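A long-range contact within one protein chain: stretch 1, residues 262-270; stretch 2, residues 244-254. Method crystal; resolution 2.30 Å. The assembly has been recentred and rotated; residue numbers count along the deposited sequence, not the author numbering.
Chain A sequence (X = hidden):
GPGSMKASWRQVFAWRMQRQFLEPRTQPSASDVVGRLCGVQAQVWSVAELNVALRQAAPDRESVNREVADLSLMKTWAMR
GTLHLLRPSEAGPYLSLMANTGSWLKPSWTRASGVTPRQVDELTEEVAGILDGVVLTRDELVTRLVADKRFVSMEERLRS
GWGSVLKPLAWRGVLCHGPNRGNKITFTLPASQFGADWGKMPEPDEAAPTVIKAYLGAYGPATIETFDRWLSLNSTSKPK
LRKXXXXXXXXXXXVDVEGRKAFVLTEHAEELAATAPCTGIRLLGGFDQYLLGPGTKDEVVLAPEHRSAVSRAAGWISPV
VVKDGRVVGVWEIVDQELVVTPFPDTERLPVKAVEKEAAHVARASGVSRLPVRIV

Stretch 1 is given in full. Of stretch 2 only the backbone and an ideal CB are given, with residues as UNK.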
# COMPACT_ATOMS: atom_id res chain seq x y z
N ALA A 262 8.00 18.77 9.42
CA ALA A 262 7.79 17.34 9.25
C ALA A 262 8.97 16.56 9.82
O ALA A 262 10.02 17.13 10.08
CB ALA A 262 7.58 17.01 7.79
N PHE A 263 8.78 15.26 9.99
CA PHE A 263 9.82 14.39 10.54
C PHE A 263 10.48 13.55 9.45
O PHE A 263 9.80 12.95 8.62
CB PHE A 263 9.24 13.46 11.61
CG PHE A 263 8.73 14.18 12.83
CD1 PHE A 263 9.61 14.82 13.69
CD2 PHE A 263 7.38 14.18 13.13
CE1 PHE A 263 9.14 15.47 14.82
CE2 PHE A 263 6.91 14.83 14.26
CZ PHE A 263 7.79 15.48 15.10
N VAL A 264 11.81 13.51 9.47
CA VAL A 264 12.56 12.57 8.65
C VAL A 264 13.45 11.75 9.58
O VAL A 264 13.79 12.21 10.67
CB VAL A 264 13.42 13.29 7.58
CG1 VAL A 264 14.63 14.00 8.22
CG2 VAL A 264 13.89 12.31 6.52
N LEU A 265 13.80 10.53 9.18
CA LEU A 265 14.76 9.75 9.95
C LEU A 265 16.11 10.47 9.95
O LEU A 265 16.57 10.94 8.91
CB LEU A 265 14.92 8.34 9.38
CG LEU A 265 13.70 7.42 9.48
CD1 LEU A 265 13.94 6.13 8.71
CD2 LEU A 265 13.37 7.11 10.94
N THR A 266 16.72 10.57 11.12
CA THR A 266 18.00 11.26 11.26
C THR A 266 19.07 10.62 10.38
O THR A 266 19.95 11.30 9.87
CB THR A 266 18.46 11.26 12.73
OG1 THR A 266 17.46 11.88 13.54
CG2 THR A 266 19.79 12.01 12.89
N GLU A 267 18.98 9.30 10.20
CA GLU A 267 19.95 8.59 9.37
C GLU A 267 19.85 8.98 7.89
O GLU A 267 20.72 8.64 7.10
CB GLU A 267 19.76 7.07 9.52
CG GLU A 267 18.39 6.56 9.10
CD GLU A 267 18.30 5.04 9.11
OE1 GLU A 267 17.33 4.50 9.67
OE2 GLU A 267 19.21 4.38 8.55
N HIS A 268 18.79 9.70 7.53
CA HIS A 268 18.57 10.12 6.14
C HIS A 268 18.66 11.64 5.97
O HIS A 268 18.50 12.16 4.87
CB HIS A 268 17.20 9.65 5.65
CG HIS A 268 17.07 8.16 5.55
ND1 HIS A 268 15.88 7.50 5.75
CD2 HIS A 268 17.99 7.21 5.26
CE1 HIS A 268 16.07 6.20 5.59
NE2 HIS A 268 17.34 6.00 5.29
N ALA A 269 18.92 12.35 7.07
CA ALA A 269 18.92 13.81 7.05
C ALA A 269 19.98 14.39 6.11
O ALA A 269 19.66 15.21 5.24
CB ALA A 269 19.13 14.35 8.46
N GLU A 270 21.23 13.96 6.27
CA GLU A 270 22.33 14.46 5.45
C GLU A 270 22.14 14.11 3.98
O GLU A 270 22.41 14.92 3.09
CB GLU A 270 23.66 13.90 5.95
CG GLU A 270 24.07 14.41 7.32
CD GLU A 270 24.39 15.89 7.32
OE1 GLU A 270 25.06 16.36 6.37
OE2 GLU A 270 23.96 16.59 8.26
N UNK A 244 4.40 7.55 20.43
CA UNK A 244 5.15 6.72 19.49
C UNK A 244 6.28 7.51 18.83
O UNK A 244 7.42 7.05 18.81
CB UNK A 244 4.21 6.15 18.42
N UNK A 245 5.95 8.68 18.30
CA UNK A 245 6.94 9.52 17.65
C UNK A 245 7.91 10.12 18.67
O UNK A 245 9.10 10.23 18.41
CB UNK A 245 6.25 10.63 16.86
N UNK A 246 7.38 10.49 19.83
CA UNK A 246 8.19 11.12 20.86
C UNK A 246 9.24 10.20 21.45
O UNK A 246 10.36 10.61 21.70
CB UNK A 246 7.29 11.64 21.98
N UNK A 247 8.86 8.94 21.65
CA UNK A 247 9.76 7.96 22.26
C UNK A 247 10.92 7.59 21.34
O UNK A 247 11.91 7.02 21.78
CB UNK A 247 8.98 6.70 22.64
N UNK A 248 10.79 7.90 20.05
CA UNK A 248 11.87 7.63 19.12
C UNK A 248 13.00 8.64 19.33
O UNK A 248 14.16 8.33 19.06
CB UNK A 248 11.36 7.67 17.68
N UNK A 249 12.67 9.83 19.82
CA UNK A 249 13.67 10.83 20.15
C UNK A 249 14.48 11.29 18.96
O UNK A 249 13.93 11.60 17.90
CB UNK A 249 14.61 10.28 21.22
N UNK A 250 15.80 11.33 19.12
CA UNK A 250 16.68 11.86 18.09
C UNK A 250 16.91 10.86 16.94
O UNK A 250 17.76 11.08 16.08
CB UNK A 250 18.02 12.25 18.71
N UNK A 251 16.15 9.77 16.94
CA UNK A 251 16.07 8.91 15.76
C UNK A 251 15.34 9.65 14.64
O UNK A 251 15.45 9.29 13.46
CB UNK A 251 15.36 7.59 16.09
N UNK A 252 14.59 10.69 15.02
CA UNK A 252 13.90 11.55 14.06
C UNK A 252 14.55 12.93 14.03
O UNK A 252 15.11 13.38 15.02
CB UNK A 252 12.41 11.67 14.41
N UNK A 253 14.45 13.59 12.88
CA UNK A 253 14.91 14.96 12.71
C UNK A 253 13.76 15.78 12.15
O UNK A 253 13.04 15.32 11.26
CB UNK A 253 16.14 15.03 11.80
N UNK A 254 13.58 16.98 12.68
CA UNK A 254 12.53 17.87 12.20
C UNK A 254 13.02 18.66 10.99
O UNK A 254 14.09 19.27 11.03
CB UNK A 254 12.08 18.82 13.31

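Position 244 lies in a helix, and its ideal CB has nothing of stretch 1 within 5.5 Å, so many residues would do; the residue is Trp244. At 245 CA-to-CB points toward stretch 1, and the ideal CB stands 5.0 Å from Phe263 CE2. A leucine, methionine or aromatic side chain could cover that ring. Phe245 does so: its CD2 comes to 3.9 Å from Phe263 CD2, the two ring planes inclined at 41°.

Positions 246 and 247 meet nothing of stretch 1 and would accept many residues; they are Gly246 and Asp247. Position 248 points toward stretch 1, but from a distance, so a long, flexible apolar chain would be needed to touch Leu265. Met248, present as selenomethionine, brings its CE to 4.3 Å from Leu265 CD2.

At 249 phi is +62°, a value that by itself favours glycine, which lacks the CB that disfavours such a backbone. Gly249 follows the helix.

Positions 250 and 251 form a 3-10 segment whose CB atoms point sideways and away, so polar residues suit them, and stretch 1 reads mainly their carbonyls. Asp250 O accepts a hydrogen bond from Thr266 OG1 (2.7 Å), and Glu251 O accepts one from Thr266 N at 3.0 Å, nearly straight at 178°. A water bridges Glu251 O and Glu267 N.

Position 252 begins the strand opposite Leu265, in a non-hydrogen-bonded antiparallel pair. Its CB lies 4.3 Å from Phe263 CD1, with Leu265 also nearby, so a branched or long aliphatic chain would suit. Leu252 places CD1 over one face of the Phe263 ring, 4.2 Å from Phe263 CG, while its CD2 reaches Leu265 CD2 at 3.8 Å.

Position 253 pairs with Val264 through two backbone hydrogen bonds, 253 N to Val264 O (2.7 Å) and Val264 N to 253 O (2.8 Å). Its CB is on the same face as the side chain of Val264, 3.8 Å from Thr266 OG1 and 4.5 Å from Ala269 CB. A small side chain with a hydroxyl is attractive: serine could reach that oxygen, and threonine adds the beta-branching that strands favour. Thr253 OG1 donates to Thr266 OG1 at 2.8 Å, and Thr266 OG1 in turn donates a hydrogen bond to Asp250 O.

Position 254 faces Phe263 across a non-hydrogen-bonded pair, its CB 4.7 Å from Phe263 CE1. Many residues with an aliphatic portion would fit. In Glu254 the CA approaches Ala262 O at 3.4 Å, a CA-H...O contact, and the carboxylate has no salt-bridge partner in stretch 1.

Stretch 2 (244-254) WFGDMGDELTE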
# COMPACT_ATOMS: atom_id res chain seq x y z
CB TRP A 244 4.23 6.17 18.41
CG TRP A 244 3.33 5.06 18.88
CD1 TRP A 244 3.41 4.38 20.06
CD2 TRP A 244 2.22 4.51 18.17
NE1 TRP A 244 2.42 3.44 20.12
CE2 TRP A 244 1.67 3.50 18.98
CE3 TRP A 244 1.63 4.78 16.93
CZ2 TRP A 244 0.56 2.75 18.58
CZ3 TRP A 244 0.53 4.03 16.54
CH2 TRP A 244 0.01 3.03 17.37
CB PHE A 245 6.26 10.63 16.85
CG PHE A 245 5.77 10.19 15.50
CD1 PHE A 245 4.68 9.34 15.39
CD2 PHE A 245 6.41 10.61 14.35
CE1 PHE A 245 4.24 8.93 14.15
CE2 PHE A 245 5.97 10.20 13.11
CZ PHE A 245 4.88 9.36 13.01
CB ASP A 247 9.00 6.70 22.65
CG ASP A 247 8.06 6.92 23.82
OD1 ASP A 247 8.18 7.96 24.51
OD2 ASP A 247 7.20 6.05 24.07
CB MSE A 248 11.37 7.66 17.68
CG MSE A 248 10.44 6.51 17.34
SE MSE A 248 9.76 6.56 15.51
CE MSE A 248 11.38 6.05 14.56
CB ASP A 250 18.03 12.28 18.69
CG ASP A 250 18.69 11.19 19.52
OD1 ASP A 250 18.42 10.00 19.27
OD2 ASP A 250 19.48 11.53 20.42
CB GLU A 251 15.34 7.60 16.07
CG GLU A 251 16.25 6.39 16.17
CD GLU A 251 15.60 5.26 16.97
OE1 GLU A 251 14.37 5.10 16.87
OE2 GLU A 251 16.33 4.56 17.70
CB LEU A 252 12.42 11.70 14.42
CG LEU A 252 11.58 10.43 14.54
CD1 LEU A 252 10.15 10.79 14.91
CD2 LEU A 252 11.62 9.63 13.26
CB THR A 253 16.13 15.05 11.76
OG1 THR A 253 17.27 14.44 12.39
CG2 THR A 253 16.47 16.49 11.42
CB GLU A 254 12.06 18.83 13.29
CG GLU A 254 10.90 19.71 12.86
CD GLU A 254 10.37 20.58 13.98
OE1 GLU A 254 11.06 21.54 14.38
OE2 GLU A 254 9.25 20.30 14.46
O HOH W 1 17.14 7.45 12.21
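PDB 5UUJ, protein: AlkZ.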